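Local structure of hypothetical protein ta1320 (Thermoplasma acidophilum, 1NE2) at residues D103-I107 and A130-K134; K110-M116 and T138-S144; L154-F158 and I192-R196. The protein probably acts as a methyltransferase of the S-adenosylmethionine-dependent, Rossmann-like class, although its substrate is not known. One frame throughout, in Å; residues are numbered along the deposited sequence.

Contact 1 (D103-I107 and A130-K134); sequences DVSEI and AFIDK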
loop_
_atom_site.group_PDB
_atom_site.type_symbol
_atom_site.label_atom_id
_atom_site.label_comp_id
_atom_site.label_asym_id
_atom_site.label_seq_id
_atom_site.Cartn_x
_atom_site.Cartn_y
_atom_site.Cartn_z
ATOM N N ASP B 103 -9.343 1.145 13.191
ATOM C CA ASP B 103 -8.631 1.528 14.396
ATOM C C ASP B 103 -7.191 1.154 14.052
ATOM O O ASP B 103 -6.962 0.247 13.248
ATOM C CB ASP B 103 -9.104 0.707 15.595
ATOM C CG ASP B 103 -8.320 1.018 16.852
ATOM O OD1 ASP B 103 -8.437 2.152 17.361
ATOM O OD2 ASP B 103 -7.577 0.133 17.324
ATOM N N VAL B 104 -6.223 1.836 14.648
ATOM C CA VAL B 104 -4.826 1.550 14.348
ATOM C C VAL B 104 -4.429 0.106 14.666
ATOM O O VAL B 104 -3.574 -0.475 13.993
ATOM C CB VAL B 104 -3.890 2.552 15.081
ATOM C CG1 VAL B 104 -3.993 2.375 16.588
ATOM C CG2 VAL B 104 -2.456 2.375 14.608
ATOM N N SER B 105 -5.066 -0.490 15.671
ATOM C CA SER B 105 -4.750 -1.869 16.041
ATOM C C SER B 105 -5.060 -2.852 14.913
ATOM O O SER B 105 -4.498 -3.946 14.859
ATOM C CB SER B 105 -5.543 -2.276 17.285
ATOM O OG SER B 105 -6.927 -2.356 16.993
ATOM N N GLU B 106 -5.956 -2.457 14.013
ATOM C CA GLU B 106 -6.360 -3.311 12.897
ATOM C C GLU B 106 -5.378 -3.337 11.723
ATOM O O GLU B 106 -5.426 -4.247 10.899
ATOM C CB GLU B 106 -7.725 -2.873 12.365
ATOM C CG GLU B 106 -8.719 -2.453 13.429
ATOM C CD GLU B 106 -10.058 -2.047 12.836
ATOM O OE1 GLU B 106 -10.806 -1.304 13.503
ATOM O OE2 GLU B 106 -10.367 -2.478 11.705
ATOM N N ILE B 107 -4.506 -2.337 11.633
ATOM C CA ILE B 107 -3.543 -2.265 10.531
ATOM C C ILE B 107 -2.558 -3.438 10.567
ATOM O O ILE B 107 -1.949 -3.722 11.597
ATOM C CB ILE B 107 -2.790 -0.916 10.561
ATOM C CG1 ILE B 107 -3.791 0.244 10.444
ATOM C CG2 ILE B 107 -1.764 -0.859 9.437
ATOM C CD1 ILE B 107 -4.677 0.199 9.203
ATOM N N ALA B 130 0.094 3.559 20.678
ATOM C CA ALA B 130 -0.426 2.597 19.717
ATOM C C ALA B 130 0.022 2.952 18.303
ATOM O O ALA B 130 0.429 2.077 17.534
ATOM C CB ALA B 130 -1.950 2.557 19.789
ATOM N N PHE B 131 -0.056 4.235 17.963
ATOM C CA PHE B 131 0.353 4.682 16.638
ATOM C C PHE B 131 1.848 4.503 16.432
ATOM O O PHE B 131 2.283 4.092 15.360
ATOM C CB PHE B 131 -0.026 6.149 16.418
ATOM C CG PHE B 131 -1.408 6.336 15.868
ATOM C CD1 PHE B 131 -2.520 5.915 16.588
ATOM C CD2 PHE B 131 -1.596 6.914 14.617
ATOM C CE1 PHE B 131 -3.807 6.065 16.066
ATOM C CE2 PHE B 131 -2.877 7.070 14.086
ATOM C CZ PHE B 131 -3.983 6.645 14.810
ATOM N N ILE B 132 2.634 4.816 17.456
ATOM C CA ILE B 132 4.078 4.671 17.350
ATOM C C ILE B 132 4.421 3.195 17.171
ATOM O O ILE B 132 5.189 2.830 16.279
ATOM C CB ILE B 132 4.788 5.218 18.606
ATOM C CG1 ILE B 132 4.419 6.689 18.804
ATOM C CG2 ILE B 132 6.294 5.074 18.451
ATOM C CD1 ILE B 132 4.973 7.304 20.074
ATOM N N ASP B 133 3.839 2.344 18.009
ATOM C CA ASP B 133 4.089 0.909 17.925
ATOM C C ASP B 133 3.708 0.343 16.563
ATOM O O ASP B 133 4.470 -0.416 15.961
ATOM C CB ASP B 133 3.311 0.167 19.012
ATOM C CG ASP B 133 3.959 0.289 20.375
ATOM O OD1 ASP B 133 3.335 -0.144 21.365
ATOM O OD2 ASP B 133 5.091 0.812 20.455
ATOM N N LYS B 134 2.527 0.709 16.079
ATOM C CA LYS B 134 2.073 0.213 14.784
ATOM C C LYS B 134 2.989 0.685 13.653
ATOM O O LYS B 134 3.281 -0.072 12.722
ATOM C CB LYS B 134 0.643 0.678 14.511
ATOM C CG LYS B 134 0.049 0.130 13.211
ATOM C CD LYS B 134 -0.726 -1.168 13.412
ATOM C CE LYS B 134 0.148 -2.338 13.816
ATOM N NZ LYS B 134 -0.676 -3.577 14.022
HETATM O O HOH W 1 -2.080 -4.669 16.369
#
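Lys134 reaches from helix 126-138 across the 3-10 turn 104-106 and sets its ammonium group on the carbonyl of Ile107, NZ to O 2.7 Å, meeting that oxygen nearly end-on. The chain starts with CG anti to the backbone N (chi1 -176°) and then bends at chi2 and chi3. This path lays its methylenes on the loop: CB of Lys134 lies 3.5 Å from CG2 of Val104, and CD comes within 3.5 Å of CB of Ile107. Lysine suits the place because its stem is apolar enough to pack on the two aliphatic residues while its charge ends among backbone oxygens. A water accepts from NZ of Lys134 (2.9 Å) and donates to O of Ser105, so the amine serves the Ile107 carbonyl directly and that of Ser105 through water.

Val104 makes the other main contribution. Its chi1 of 65° turns CG2 toward the lysine stem and brings CG1 to CB of Ala130 (3.8 Å), whose small size lets the turn come close. Val104 CB also makes an off-centre CH-pi contact with Phe131, 4.1 Å from the ring centroid. Behind this surface Asp103 shapes the turn: its OD2 accepts from N of Ser105, an Asx turn, and also from Ser105 OG. This is a connecting loop between strands 98-101 and 111-116 resting on a helix that covers the sheet, as in the Rossmann-like methyltransferase fold.

Contact 2 (K110-M116 and T138-S144); sequences KYDTWIM and TSMWIYS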
loop_
_atom_site.group_PDB
_atom_site.type_symbol
_atom_site.label_atom_id
_atom_site.label_comp_id
_atom_site.label_asym_id
_atom_site.label_seq_id
_atom_site.Cartn_x
_atom_site.Cartn_y
_atom_site.Cartn_z
ATOM N N LYS B 110 2.220 -4.116 5.076
ATOM C CA LYS B 110 3.548 -3.501 5.023
ATOM C C LYS B 110 3.555 -2.367 3.997
ATOM O O LYS B 110 2.981 -2.503 2.911
ATOM C CB LYS B 110 4.597 -4.550 4.636
ATOM C CG LYS B 110 5.990 -3.994 4.382
ATOM C CD LYS B 110 6.950 -5.101 3.949
ATOM C CE LYS B 110 8.343 -4.557 3.632
ATOM N NZ LYS B 110 9.004 -3.921 4.809
ATOM N N TYR B 111 4.209 -1.259 4.344
ATOM C CA TYR B 111 4.295 -0.077 3.478
ATOM C C TYR B 111 5.678 0.563 3.607
ATOM O O TYR B 111 6.293 0.502 4.669
ATOM C CB TYR B 111 3.237 0.951 3.903
ATOM C CG TYR B 111 1.837 0.398 3.898
ATOM C CD1 TYR B 111 1.086 0.396 2.729
ATOM C CD2 TYR B 111 1.294 -0.207 5.037
ATOM C CE1 TYR B 111 -0.169 -0.197 2.677
ATOM C CE2 TYR B 111 0.029 -0.811 4.996
ATOM C CZ TYR B 111 -0.693 -0.800 3.802
ATOM O OH TYR B 111 -1.929 -1.401 3.704
ATOM N N ASP B 112 6.162 1.189 2.537
ATOM C CA ASP B 112 7.468 1.850 2.582
ATOM C C ASP B 112 7.517 2.973 3.609
ATOM O O ASP B 112 8.433 3.061 4.439
ATOM C CB ASP B 112 7.800 2.501 1.232
ATOM C CG ASP B 112 8.179 1.505 0.170
ATOM O OD1 ASP B 112 9.210 0.827 0.332
ATOM O OD2 ASP B 112 7.450 1.409 -0.838
ATOM N N THR B 113 6.507 3.833 3.531
ATOM C CA THR B 113 6.428 5.035 4.341
ATOM C C THR B 113 5.154 5.195 5.156
ATOM O O THR B 113 4.056 5.000 4.646
ATOM C CB THR B 113 6.569 6.252 3.407
ATOM O OG1 THR B 113 7.743 6.086 2.600
ATOM C CG2 THR B 113 6.659 7.550 4.200
ATOM N N TRP B 114 5.320 5.552 6.426
ATOM C CA TRP B 114 4.201 5.788 7.343
ATOM C C TRP B 114 4.168 7.273 7.696
ATOM O O TRP B 114 5.184 7.850 8.114
ATOM C CB TRP B 114 4.383 4.960 8.629
ATOM C CG TRP B 114 3.412 5.252 9.760
ATOM C CD1 TRP B 114 3.385 6.358 10.571
ATOM C CD2 TRP B 114 2.389 4.374 10.251
ATOM N NE1 TRP B 114 2.419 6.215 11.537
ATOM C CE2 TRP B 114 1.793 5.008 11.366
ATOM C CE3 TRP B 114 1.925 3.112 9.859
ATOM C CZ2 TRP B 114 0.754 4.419 12.099
ATOM C CZ3 TRP B 114 0.886 2.524 10.590
ATOM C CH2 TRP B 114 0.317 3.183 11.699
ATOM N N ILE B 115 3.001 7.891 7.521
ATOM C CA ILE B 115 2.821 9.302 7.840
ATOM C C ILE B 115 1.701 9.471 8.856
ATOM O O ILE B 115 0.662 8.821 8.758
ATOM C CB ILE B 115 2.434 10.133 6.602
ATOM C CG1 ILE B 115 3.514 10.014 5.524
ATOM C CG2 ILE B 115 2.250 11.593 7.012
ATOM C CD1 ILE B 115 3.085 10.586 4.160
HETATM N N MSE B 116 1.914 10.343 9.833
HETATM C CA MSE B 116 0.904 10.604 10.846
HETATM C C MSE B 116 0.961 12.055 11.313
HETATM O O MSE B 116 1.983 12.730 11.175
HETATM C CB MSE B 116 1.093 9.659 12.035
HETATM C CG MSE B 116 2.384 9.879 12.802
HETATM SE SE MSE B 116 2.656 8.520 14.153
HETATM C CE MSE B 116 1.394 9.106 15.485
ATOM N N THR B 138 5.043 -1.605 10.887
ATOM C CA THR B 138 4.506 -1.450 9.535
ATOM C C THR B 138 5.395 -0.885 8.425
ATOM O O THR B 138 5.382 -1.391 7.293
ATOM C CB THR B 138 3.235 -0.553 9.584
ATOM O OG1 THR B 138 2.257 -1.137 10.459
ATOM C CG2 THR B 138 2.632 -0.394 8.196
ATOM N N SER B 139 6.162 0.154 8.734
ATOM C CA SER B 139 6.957 0.811 7.703
ATOM C C SER B 139 8.439 1.032 7.960
ATOM O O SER B 139 8.898 1.052 9.100
ATOM C CB SER B 139 6.313 2.161 7.380
ATOM O OG SER B 139 4.921 2.015 7.151
HETATM N N MSE B 140 9.176 1.225 6.870
HETATM C CA MSE B 140 10.613 1.460 6.927
HETATM C C MSE B 140 10.934 2.916 7.257
HETATM O O MSE B 140 11.885 3.199 7.997
HETATM C CB MSE B 140 11.252 1.077 5.591
HETATM C CG MSE B 140 12.741 1.357 5.526
HETATM SE SE MSE B 140 13.648 0.269 4.214
HETATM C CE MSE B 140 13.409 1.366 2.658
ATOM N N TRP B 141 10.138 3.833 6.712
ATOM C CA TRP B 141 10.337 5.265 6.941
ATOM C C TRP B 141 9.104 5.836 7.629
ATOM O O TRP B 141 7.992 5.729 7.121
ATOM C CB TRP B 141 10.590 5.977 5.615
ATOM C CG TRP B 141 11.770 5.418 4.878
ATOM C CD1 TRP B 141 11.773 4.373 3.991
ATOM C CD2 TRP B 141 13.129 5.836 5.011
ATOM N NE1 TRP B 141 13.054 4.120 3.568
ATOM C CE2 TRP B 141 13.906 5.002 4.179
ATOM C CE3 TRP B 141 13.768 6.837 5.758
ATOM C CZ2 TRP B 141 15.298 5.139 4.068
ATOM C CZ3 TRP B 141 15.152 6.975 5.649
ATOM C CH2 TRP B 141 15.899 6.128 4.808
ATOM N N ILE B 142 9.315 6.451 8.785
ATOM C CA ILE B 142 8.230 6.979 9.600
ATOM C C ILE B 142 8.323 8.491 9.804
ATOM O O ILE B 142 9.364 9.013 10.215
ATOM C CB ILE B 142 8.245 6.239 10.968
ATOM C CG1 ILE B 142 7.960 4.746 10.725
ATOM C CG2 ILE B 142 7.238 6.856 11.923
ATOM C CD1 ILE B 142 8.403 3.817 11.838
ATOM N N TYR B 143 7.223 9.185 9.529
ATOM C CA TYR B 143 7.161 10.642 9.654
ATOM C C TYR B 143 5.976 11.074 10.503
ATOM O O TYR B 143 4.903 10.475 10.435
ATOM C CB TYR B 143 7.022 11.283 8.272
ATOM C CG TYR B 143 8.221 11.095 7.375
ATOM C CD1 TYR B 143 9.258 12.026 7.372
ATOM C CD2 TYR B 143 8.314 9.995 6.519
ATOM C CE1 TYR B 143 10.366 11.873 6.529
ATOM C CE2 TYR B 143 9.415 9.830 5.673
ATOM C CZ TYR B 143 10.432 10.777 5.682
ATOM O OH TYR B 143 11.499 10.647 4.819
ATOM N N SER B 144 6.171 12.130 11.285
ATOM C CA SER B 144 5.115 12.651 12.150
ATOM C C SER B 144 5.214 14.160 12.250
ATOM O O SER B 144 6.313 14.718 12.299
ATOM C CB SER B 144 5.237 12.061 13.563
ATOM O OG SER B 144 4.264 12.620 14.443
#
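Trp114 carries CG anti to its backbone N (chi1 171°); Thr138 has OG1 beside N (chi1 -58°) and CG2 anti to it, and the two side chains cross at about a right angle, Trp114 CE3 lying 3.9 Å from Thr138 CB. The same methyl, CG2 of Thr138, meets the edge of the Tyr111 ring in its plane, 3.4 Å from CD2. Threonine suits this spot because its methyl packs between aromatic groups while its hydroxyl bonds to O of Lys134 within the helix. At the pyrrole end, CD1 of Trp114 touches CG2 of Ile142, and Trp114 CB rests 3.3 Å from Ser139 OG. Were Trp114 cut back to an alanine, Thr138 and Ile142 would probably face a gap where the indole now lies.

The backbones form a parallel ladder, strands 113-116 and 142-144 running 13° apart. Trp114 is held at both ends of its peptide edge: its N gives to Trp141 O (2.8 Å) and its O receives from Tyr143 N (2.8 Å). Met116 N, of a selenomethionine, extends the ladder to Tyr143 O. Ahead of the ladder the chain turns a corner at Asp112, whose O takes the N-H of Trp141 at 2.9 Å and, more weakly, that of Met140. On the face opposite Trp114, Thr113 CG2 lies at the edge of the Tyr143 ring, whose hydroxyl bonds to Asp47.

These are the two strands of a beta-alpha-beta unit. Helix 126-138 covers the Trp114 face, helix 34-46 packs on Ile115 and Tyr143, strand 54-58 pairs with strand 111-116 on its far side, and Tyr111 OH reaches Glu75 of the second subunit.

Contact 3 (L154-F158 and I192-R196); sequences LRREF and IFGVR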
loop_
_atom_site.group_PDB
_atom_site.type_symbol
_atom_site.label_atom_id
_atom_site.label_comp_id
_atom_site.label_asym_id
_atom_site.label_seq_id
_atom_site.Cartn_x
_atom_site.Cartn_y
_atom_site.Cartn_z
ATOM N N LEU B 154 8.404 11.752 22.019
ATOM C CA LEU B 154 8.545 11.207 20.673
ATOM C C LEU B 154 9.991 10.926 20.288
ATOM O O LEU B 154 10.289 9.865 19.747
ATOM C CB LEU B 154 7.896 12.145 19.653
ATOM C CG LEU B 154 6.369 12.207 19.742
ATOM C CD1 LEU B 154 5.837 13.165 18.690
ATOM C CD2 LEU B 154 5.778 10.813 19.539
ATOM N N ARG B 155 10.889 11.865 20.565
ATOM C CA ARG B 155 12.293 11.668 20.236
ATOM C C ARG B 155 12.819 10.423 20.943
ATOM O O ARG B 155 13.509 9.595 20.342
ATOM C CB ARG B 155 13.112 12.889 20.651
ATOM C CG ARG B 155 14.598 12.767 20.362
ATOM C CD ARG B 155 15.333 14.029 20.774
ATOM N NE ARG B 155 15.013 14.411 22.146
ATOM C CZ ARG B 155 14.400 15.540 22.492
ATOM N NH1 ARG B 155 14.034 16.417 21.566
ATOM N NH2 ARG B 155 14.148 15.790 23.769
ATOM N N ARG B 156 12.474 10.282 22.219
ATOM C CA ARG B 156 12.916 9.133 23.002
ATOM C C ARG B 156 12.427 7.842 22.355
ATOM O O ARG B 156 13.214 6.939 22.072
ATOM C CB ARG B 156 12.366 9.218 24.429
ATOM C CG ARG B 156 12.944 8.187 25.389
ATOM C CD ARG B 156 12.130 8.124 26.672
ATOM N NE ARG B 156 10.903 7.347 26.497
ATOM C CZ ARG B 156 9.919 7.288 27.387
ATOM N NH1 ARG B 156 10.005 7.967 28.524
ATOM N NH2 ARG B 156 8.851 6.540 27.147
ATOM N N GLU B 157 11.120 7.766 22.122
ATOM C CA GLU B 157 10.514 6.581 21.524
ATOM C C GLU B 157 11.011 6.274 20.112
ATOM O O GLU B 157 11.305 5.119 19.792
ATOM C CB GLU B 157 8.987 6.715 21.507
ATOM C CG GLU B 157 8.334 6.692 22.884
ATOM C CD GLU B 157 8.779 5.503 23.723
ATOM O OE1 GLU B 157 9.630 5.688 24.621
ATOM O OE2 GLU B 157 8.287 4.381 23.476
ATOM N N PHE B 158 11.096 7.294 19.263
ATOM C CA PHE B 158 11.563 7.080 17.896
ATOM C C PHE B 158 13.020 6.625 17.844
ATOM O O PHE B 158 13.363 5.715 17.096
ATOM C CB PHE B 158 11.404 8.358 17.057
ATOM C CG PHE B 158 9.974 8.714 16.745
ATOM C CD1 PHE B 158 9.041 7.725 16.446
ATOM C CD2 PHE B 158 9.573 10.045 16.697
ATOM C CE1 PHE B 158 7.731 8.057 16.099
ATOM C CE2 PHE B 158 8.266 10.387 16.352
ATOM C CZ PHE B 158 7.345 9.393 16.052
ATOM N N ILE B 192 8.370 18.302 13.440
ATOM C CA ILE B 192 8.367 17.333 12.357
ATOM C C ILE B 192 9.455 16.308 12.638
ATOM O O ILE B 192 10.615 16.671 12.855
ATOM C CB ILE B 192 8.674 17.995 10.994
ATOM C CG1 ILE B 192 7.493 18.863 10.550
ATOM C CG2 ILE B 192 8.975 16.915 9.941
ATOM C CD1 ILE B 192 7.765 19.647 9.270
ATOM N N PHE B 193 9.070 15.035 12.642
ATOM C CA PHE B 193 10.000 13.932 12.868
ATOM C C PHE B 193 10.102 13.080 11.614
ATOM O O PHE B 193 9.100 12.838 10.949
ATOM C CB PHE B 193 9.515 13.037 14.016
ATOM C CG PHE B 193 9.915 13.522 15.374
ATOM C CD1 PHE B 193 11.247 13.480 15.773
ATOM C CD2 PHE B 193 8.965 14.035 16.253
ATOM C CE1 PHE B 193 11.629 13.945 17.036
ATOM C CE2 PHE B 193 9.338 14.502 17.518
ATOM C CZ PHE B 193 10.671 14.455 17.905
ATOM N N GLY B 194 11.323 12.651 11.304
ATOM C CA GLY B 194 11.591 11.773 10.178
ATOM C C GLY B 194 12.461 10.698 10.796
ATOM O O GLY B 194 13.509 11.018 11.363
ATOM N N VAL B 195 12.038 9.438 10.706
ATOM C CA VAL B 195 12.782 8.334 11.322
ATOM C C VAL B 195 12.965 7.127 10.402
ATOM O O VAL B 195 12.051 6.761 9.653
ATOM C CB VAL B 195 12.049 7.830 12.598
ATOM C CG1 VAL B 195 12.981 6.953 13.425
ATOM C CG2 VAL B 195 11.531 9.007 13.417
ATOM N N ARG B 196 14.150 6.516 10.447
ATOM C CA ARG B 196 14.407 5.315 9.651
ATOM C C ARG B 196 14.271 4.124 10.598
ATOM O O ARG B 196 15.003 4.020 11.581
ATOM C CB ARG B 196 15.814 5.340 9.051
ATOM C CG ARG B 196 16.182 4.073 8.288
ATOM C CD ARG B 196 15.201 3.801 7.156
ATOM N NE ARG B 196 15.656 2.727 6.273
ATOM C CZ ARG B 196 15.662 1.435 6.592
ATOM N NH1 ARG B 196 15.228 1.038 7.779
ATOM N NH2 ARG B 196 16.114 0.540 5.724
#
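Leu154 and Phe193 begin the seam between helix 151-161 and strand 187-197, a helix layered on the sheet of a Rossmann-like alpha/beta fold. The strand is antiparallel to both its neighbours, 142-147 and 162-173, like the seventh strand of class I methyltransferases, inserted between the fifth and sixth. The axes of helix 154-158 and strand 192-196 are 10.2 Å apart and 9° from parallel. Phe193 is met by Leu154 and Arg155 on one helical turn and Phe158 on the next.

Leu154 brings its CB to 3.5 Å from CE2 of Phe193, and its CD1 lies against the same ring; its other methyl, CD2, packs on Ile132. Arg155 brings its backbone N and CB against the CZ end of that ring, CB to CZ of Phe193 4.0 Å. Its chain then leads away to salt bridges with Asp152 and Glu167, so an arginine can lend apolar methylene here and keep its charge at the edge.

One helical turn on from Leu154, Phe158 points its edge at the face of Phe193 in a T-shaped pair, centroids 5.2 Å apart and planes at 64°. A flat aromatic suits both positions: Phe193 offers a face, and Phe158 gives it an edge while turning its own face to Val195. Chi1 of -165° sets CG1 of Val195 anti to the backbone N and CG2 beside that N, over the Phe158 ring, 3.7 Å from CG of Phe158.

Contacts 2 and 3 are buried, whereas contact 1 is only partly so and lies toward the surface. They differ in chemistry accordingly: contact 2 is a backbone ladder between strands, contact 3 is apolar and aromatic with no hydrogen bond across it, and contact 1 mixes aliphatic packing with a charged amine and a water. Helix 126-138 unites contacts 1 and 2, for Phe131 packs on Met116 and Lys134 on Trp114. Its Ile132 turns the other way, to Leu154 and Phe158 of contact 3. Strands 142-147 and 187-197 are neighbours, joining contacts 2 and 3 through probable backbone bonds at Ile142 and Ser144. Contacts 1 and 2 also touch the second subunit; contact 3 does not.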